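Local coordinates for DING protein (Unidentified prokaryotic organism, PDB 3W9W) that binds inorganic phosphate as a secreted member of the PstS family of phosphate-transport proteins and forms a heterooligomer with human PON1, at residues N103-S108 with S124-A129. The protein carries 1 engineered substitution. Residues are numbered along the deposited sequence; the frame is centred on the assembly and turned at random.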
# COMPACT_ATOMS: atom_id res chain seq x y z
N ASN A 103 20.57 -18.62 -11.32
CA ASN A 103 20.45 -17.37 -12.08
C ASN A 103 19.51 -16.37 -11.42
O ASN A 103 18.52 -16.75 -10.78
CB ASN A 103 19.93 -17.64 -13.50
CG ASN A 103 20.93 -18.40 -14.36
OD1 ASN A 103 21.94 -18.89 -13.87
ND2 ASN A 103 20.63 -18.51 -15.65
N ALA A 104 19.81 -15.09 -11.58
CA ALA A 104 18.90 -14.04 -11.15
C ALA A 104 17.63 -14.10 -11.98
O ALA A 104 17.68 -14.25 -13.20
CB ALA A 104 19.56 -12.68 -11.31
N VAL A 105 16.49 -13.99 -11.31
CA VAL A 105 15.23 -13.77 -12.01
C VAL A 105 15.02 -12.27 -12.13
O VAL A 105 14.91 -11.56 -11.13
CB VAL A 105 14.05 -14.44 -11.28
CG1 VAL A 105 12.73 -14.04 -11.93
CG2 VAL A 105 14.22 -15.94 -11.31
N ASP A 106 15.01 -11.79 -13.37
CA ASP A 106 14.88 -10.37 -13.64
C ASP A 106 13.78 -10.23 -14.68
O ASP A 106 13.98 -10.52 -15.86
CB ASP A 106 16.21 -9.84 -14.19
CG ASP A 106 16.21 -8.35 -14.41
OD1 ASP A 106 15.16 -7.69 -14.23
OD2 ASP A 106 17.29 -7.83 -14.80
N LEU A 107 12.59 -9.83 -14.24
CA LEU A 107 11.45 -9.72 -15.12
C LEU A 107 11.47 -8.42 -15.91
O LEU A 107 11.62 -7.34 -15.35
CB LEU A 107 10.16 -9.80 -14.30
CG LEU A 107 9.90 -11.12 -13.59
CD1 LEU A 107 8.80 -11.00 -12.54
CD2 LEU A 107 9.55 -12.19 -14.61
N SER A 108 11.32 -8.52 -17.23
CA SER A 108 10.92 -7.34 -17.97
C SER A 108 9.48 -7.05 -17.60
O SER A 108 8.75 -7.94 -17.13
CB SER A 108 11.04 -7.57 -19.48
OG SER A 108 10.13 -8.56 -19.92
N SER A 124 10.26 -21.11 -18.32
CA SER A 124 11.17 -21.02 -19.46
C SER A 124 10.92 -19.76 -20.30
O SER A 124 11.77 -19.36 -21.10
CB SER A 124 11.07 -22.27 -20.33
OG SER A 124 9.74 -22.44 -20.81
N GLY A 125 9.75 -19.14 -20.11
CA GLY A 125 9.39 -17.92 -20.80
C GLY A 125 9.98 -16.66 -20.18
O GLY A 125 9.75 -15.55 -20.66
N ILE A 126 10.75 -16.83 -19.11
CA ILE A 126 11.44 -15.71 -18.49
C ILE A 126 12.90 -15.74 -18.92
O ILE A 126 13.67 -16.59 -18.46
CB ILE A 126 11.36 -15.75 -16.95
CG1 ILE A 126 9.90 -15.89 -16.49
CG2 ILE A 126 12.03 -14.53 -16.34
CD1 ILE A 126 8.99 -14.82 -17.02
N THR A 127 13.29 -14.81 -19.79
CA THR A 127 14.64 -14.87 -20.36
C THR A 127 15.73 -14.72 -19.30
O THR A 127 15.63 -13.87 -18.41
CB THR A 127 14.86 -13.85 -21.51
OG1 THR A 127 14.78 -12.51 -21.01
CG2 THR A 127 13.83 -14.05 -22.61
N GLY A 128 16.75 -15.56 -19.39
CA GLY A 128 17.89 -15.48 -18.51
C GLY A 128 17.73 -16.12 -17.14
O GLY A 128 18.69 -16.20 -16.38
N ALA A 129 16.52 -16.57 -16.81
CA ALA A 129 16.25 -17.09 -15.46
C ALA A 129 16.75 -18.52 -15.22
O ALA A 129 16.85 -18.96 -14.08
CB ALA A 129 14.77 -16.96 -15.12
O HOH W 1 19.05 -20.70 -12.79
O HOH W 2 15.90 -13.56 -15.56
O HOH W 3 19.34 -13.22 -15.17
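Asn103 reaches across to the type II beta turn Ile126-Ala129, a turn in the loop between helix 109-117 and strand 136-140, packed beside the segment that leads into edge strand 106-107 in the periplasmic-binding-protein fold of the PstS family. Along its side chain, CB lies 3.4 Å from Ala129 O and almost as near Gly128 O. CG is anti to its own carbonyl carbon (chi1 -67°), and from there ND2 extends to Gly128 O, 3.1 Å away. That hydrogen bond is bent, 146° at the hydrogen, and the donor stands above the carbonyl plane, 46° out of it. Gly128 takes the positive phi of the turn, whose backbone bond runs from Ala129 N to Ile126 O.

Water fills in between the two backbones: one molecule accepts from Asn103 N and donates to Ala129 O, while another accepts from Asp106 N and lies close to Ala104 O and Thr127 O. Strand 106-107 pairs with strand 231-237, and Lys234 NZ of that strand binds both Asp106 O and Thr127 OG1, so that this lysine, too, bridges the two segments, as Arg131 NH2 does between Asn103 O and Ala129 O.

Apolar contacts back the buried side. Val105 CG2 meets Ala129 CB at 4.0 Å. The side chains of Leu107 and Ile126 cross obliquely, and both also touch helix 109-117, at Leu112 and Val115 respectively. A single methyl does the work for the leucine: Leu107 CD2 sits 3.8 Å from Ile126 CG2 and 3.6 Å from Ile126 CD1.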